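Esterase YdiI (Escherichia coli, PDB 4K49) hydrolyses 1,4-dihydroxy-2-naphthoyl-CoA to 1,4-dihydroxy-2-naphthoate and CoA in menaquinone biosynthesis, and also acts on many other acyl-CoA thioesters. Local coordinates at residues G22-R27 against S58-E63. Sequence-based numbering, arbitrary orientation.
Sequences GFLDIR and SVVLAE. With HFQ (2,4-dihydroxyphenacyl coenzyme A), chain F.
The backbone bond from Glu63 N to Val59 O, 2.8 Å, lies in the helical turn that presents Val60 and Leu61 to Leu24 and Ile26. This turn belongs to helix 55-72, the long central helix of the hot-dog fold. The contact itself is wholly apolar. Leu24 crosses Val60 at about a right angle, and its CD1 meets Val60 CG1 at 3.7 Å. Val60 CG1 stands anti to its own backbone N (chi1 171°) and also lies 4.0 Å from Ile26 CD1. The other branch of Ile26 goes to the neighbouring residue: Ile26 CG2 lies 3.7 Å from Leu61 CD1. Between Leu24 and Ile26, Asp25 has positive phi and ends helix 20-23 in a Schellman motif, with Asp25 N bonded to Gly22 O at 3.1 Å and Ile26 N bonded to Val21 O. The chain then enters strand 27-31. Met20 of the second subunit also packs on Leu24.

Glu63, the probable nucleophile or proton acceptor, lies by the ligand. Its OE2 is 3.3 Å from HFQ CB, and its OE1 is hydrogen-bonded to His89 NE2 of the second subunit. With an alanine here, that imidazole would probably lose its carboxylate partner and a gap would open beside HFQ CB. The chemistry is thus divided along one helix: methyl groups join it to segment 22-27, while a carboxylate lies beside the methylene next to the ligand's ketone, at the subunit interface.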
loop_
_atom_site.group_PDB
_atom_site.type_symbol
_atom_site.label_atom_id
_atom_site.label_comp_id
_atom_site.label_asym_id
_atom_site.label_seq_id
_atom_site.Cartn_x
_atom_site.Cartn_y
_atom_site.Cartn_z
ATOM N N GLY A 22 -7.331 11.086 4.107
ATOM C CA GLY A 22 -7.078 12.486 4.392
ATOM C C GLY A 22 -5.622 12.770 4.699
ATOM O O GLY A 22 -5.091 13.799 4.281
ATOM N N PHE A 23 -4.957 11.873 5.424
ATOM C CA PHE A 23 -3.566 12.131 5.811
ATOM C C PHE A 23 -2.574 12.156 4.647
ATOM O O PHE A 23 -1.533 12.810 4.731
ATOM C CB PHE A 23 -3.087 11.124 6.859
ATOM C CG PHE A 23 -3.278 11.584 8.273
ATOM C CD1 PHE A 23 -2.426 12.537 8.835
ATOM C CD2 PHE A 23 -4.296 11.046 9.053
ATOM C CE1 PHE A 23 -2.607 12.955 10.152
ATOM C CE2 PHE A 23 -4.482 11.452 10.365
ATOM C CZ PHE A 23 -3.638 12.404 10.917
ATOM N N LEU A 24 -2.881 11.430 3.578
ATOM C CA LEU A 24 -2.019 11.407 2.403
ATOM C C LEU A 24 -2.478 12.388 1.332
ATOM O O LEU A 24 -1.929 12.375 0.223
ATOM C CB LEU A 24 -1.922 9.997 1.804
ATOM C CG LEU A 24 -1.424 8.887 2.727
ATOM C CD1 LEU A 24 -1.234 7.601 1.950
ATOM C CD2 LEU A 24 -0.124 9.301 3.384
ATOM N N ASP A 25 -3.455 13.235 1.666
ATOM C CA ASP A 25 -3.982 14.232 0.727
ATOM C C ASP A 25 -4.468 13.559 -0.551
ATOM O O ASP A 25 -4.252 14.054 -1.663
ATOM C CB ASP A 25 -2.932 15.302 0.403
ATOM C CG ASP A 25 -3.511 16.482 -0.362
ATOM O OD1 ASP A 25 -4.676 16.846 -0.109
ATOM O OD2 ASP A 25 -2.800 17.037 -1.228
ATOM N N ILE A 26 -5.111 12.412 -0.392
ATOM C CA ILE A 26 -5.763 11.773 -1.524
ATOM C C ILE A 26 -7.064 12.513 -1.815
ATOM O O ILE A 26 -7.910 12.678 -0.933
ATOM C CB ILE A 26 -5.979 10.265 -1.281
ATOM C CG1 ILE A 26 -4.604 9.574 -1.194
ATOM C CG2 ILE A 26 -6.803 9.668 -2.410
ATOM C CD1 ILE A 26 -4.650 8.086 -0.843
ATOM N N ARG A 27 -7.201 12.992 -3.048
ATOM C CA ARG A 27 -8.337 13.829 -3.423
ATOM C C ARG A 27 -9.086 13.223 -4.590
ATOM O O ARG A 27 -8.534 13.067 -5.684
ATOM C CB ARG A 27 -7.869 15.234 -3.835
ATOM C CG ARG A 27 -7.154 16.013 -2.747
ATOM C CD ARG A 27 -8.015 16.157 -1.503
ATOM N NE ARG A 27 -9.191 16.998 -1.724
ATOM C CZ ARG A 27 -10.190 17.119 -0.855
ATOM N NH1 ARG A 27 -10.152 16.448 0.288
ATOM N NH2 ARG A 27 -11.229 17.905 -1.130
ATOM N N SER A 58 1.454 4.079 -3.646
ATOM C CA SER A 58 0.682 3.790 -4.856
ATOM C C SER A 58 -0.440 2.799 -4.568
ATOM O O SER A 58 -1.584 2.961 -5.026
ATOM C CB SER A 58 1.590 3.269 -5.975
ATOM O OG SER A 58 2.417 4.313 -6.461
ATOM N N VAL A 59 -0.139 1.778 -3.782
ATOM C CA VAL A 59 -1.157 0.798 -3.454
ATOM C C VAL A 59 -2.213 1.386 -2.510
ATOM O O VAL A 59 -3.383 1.006 -2.568
ATOM C CB VAL A 59 -0.528 -0.491 -2.898
ATOM C CG1 VAL A 59 -1.614 -1.526 -2.547
ATOM C CG2 VAL A 59 0.440 -1.065 -3.919
ATOM N N VAL A 60 -1.824 2.331 -1.661
ATOM C CA VAL A 60 -2.823 2.977 -0.810
ATOM C C VAL A 60 -3.835 3.715 -1.689
ATOM O O VAL A 60 -5.063 3.617 -1.497
ATOM C CB VAL A 60 -2.194 3.954 0.197
ATOM C CG1 VAL A 60 -3.287 4.745 0.897
ATOM C CG2 VAL A 60 -1.372 3.193 1.244
ATOM N N LEU A 61 -3.319 4.425 -2.677
ATOM C CA LEU A 61 -4.193 5.112 -3.631
ATOM C C LEU A 61 -5.102 4.123 -4.360
ATOM O O LEU A 61 -6.304 4.340 -4.453
ATOM C CB LEU A 61 -3.359 5.906 -4.633
ATOM C CG LEU A 61 -4.146 6.689 -5.689
ATOM C CD1 LEU A 61 -5.114 7.716 -5.075
ATOM C CD2 LEU A 61 -3.170 7.351 -6.626
ATOM N N ALA A 62 -4.530 3.035 -4.875
ATOM C CA ALA A 62 -5.332 2.043 -5.589
ATOM C C ALA A 62 -6.406 1.427 -4.695
ATOM O O ALA A 62 -7.572 1.314 -5.091
ATOM C CB ALA A 62 -4.438 0.964 -6.184
ATOM N N GLU A 63 -6.034 1.014 -3.490
ATOM C CA GLU A 63 -7.031 0.390 -2.635
ATOM C C GLU A 63 -8.069 1.409 -2.143
ATOM O O GLU A 63 -9.230 1.061 -1.966
ATOM C CB GLU A 63 -6.399 -0.382 -1.472
ATOM C CG GLU A 63 -7.454 -1.183 -0.691
ATOM C CD GLU A 63 -6.912 -2.417 -0.012
ATOM O OE1 GLU A 63 -5.775 -2.846 -0.307
ATOM O OE2 GLU A 63 -7.635 -2.973 0.834
HETATM C CB HFQ F . -10.308 -1.812 2.327
HETATM N N1A HFQ F . -18.002 -9.115 9.491
HETATM O O1A HFQ F . -13.299 -17.440 8.457
HETATM P P1A HFQ F . -12.288 -16.289 8.313
HETATM C C1B HFQ F . -9.729 -0.381 2.545
HETATM O O1B HFQ F . -8.540 -0.266 2.984
HETATM C C1D HFQ F . -14.625 -12.466 10.771
HETATM S S1P HFQ F . -10.866 -2.532 3.864
HETATM C C2A HFQ F . -16.998 -9.023 10.379
HETATM O O2A HFQ F . -10.940 -16.679 8.941
HETATM P P2A HFQ F . -13.250 -15.468 5.865
HETATM C C2B HFQ F . -10.532 0.836 2.282
HETATM O O2B HFQ F . -12.612 4.340 1.491
HETATM C C2D HFQ F . -14.681 -13.832 11.105
HETATM O O2D HFQ F . -15.635 -14.120 12.136
HETATM C C2P HFQ F . -9.428 -2.900 4.839
HETATM N N3A HFQ F . -16.169 -10.061 10.590
HETATM O O3A HFQ F . -12.063 -15.940 6.812
HETATM C C3B HFQ F . -9.833 2.011 1.977
HETATM O O3B HFQ F . -12.668 -0.292 2.624
HETATM C C3D HFQ F . -13.365 -14.076 11.616
HETATM O O3D HFQ F . -13.307 -13.430 12.915
HETATM P P3D HFQ F . -13.062 -14.286 14.300
HETATM C C3P HFQ F . -8.620 -4.092 4.434
HETATM C C4A HFQ F . -16.340 -11.218 9.909
HETATM O O4A HFQ F . -12.948 -15.854 4.492
HETATM C C4B HFQ F . -10.528 3.164 1.721
HETATM C C4D HFQ F . -12.508 -13.324 10.740
HETATM O O4D HFQ F . -13.366 -12.318 10.129
HETATM N N4P HFQ F . -9.311 -5.274 4.296
HETATM C C5A HFQ F . -17.365 -11.353 8.985
HETATM O O5A HFQ F . -14.587 -16.106 6.254
HETATM C C5B HFQ F . -11.925 3.165 1.762
HETATM C C5D HFQ F . -11.959 -14.213 9.708
HETATM O O5D HFQ F . -12.848 -15.012 9.028
HETATM C C5P HFQ F . -9.834 -5.958 5.421
HETATM O O5P HFQ F . -9.662 -5.497 6.608
HETATM C C6A HFQ F . -18.222 -10.243 8.783
HETATM N N6A HFQ F . -19.305 -10.317 7.832
HETATM O O6A HFQ F . -13.346 -13.921 6.031
HETATM C C6B HFQ F . -12.630 1.995 2.067
HETATM C C6P HFQ F . -10.589 -7.255 5.258
HETATM N N7A HFQ F . -17.269 -12.621 8.465
HETATM O O7A HFQ F . -14.503 -14.731 14.871
HETATM C C7B HFQ F . -11.939 0.843 2.329
HETATM C C7P HFQ F . -9.949 -8.362 6.107
HETATM C C8A HFQ F . -16.239 -13.263 9.043
HETATM O O8A HFQ F . -12.260 -15.466 14.032
HETATM N N8P HFQ F . -10.390 -9.715 5.816
HETATM N N9A HFQ F . -15.683 -12.408 9.923
HETATM O O9A HFQ F . -12.359 -13.379 15.319
HETATM C C9P HFQ F . -11.616 -10.205 6.452
HETATM O O9P HFQ F . -12.214 -9.495 7.179
HETATM C CAP HFQ F . -12.043 -11.626 6.125
HETATM O OAP HFQ F . -11.128 -12.204 5.239
HETATM C CBP HFQ F . -13.430 -11.656 5.477
HETATM C CCP HFQ F . -13.623 -13.035 5.019
HETATM C CDP HFQ F . -14.490 -11.299 6.538
HETATM C CEP HFQ F . -13.472 -10.714 4.342
#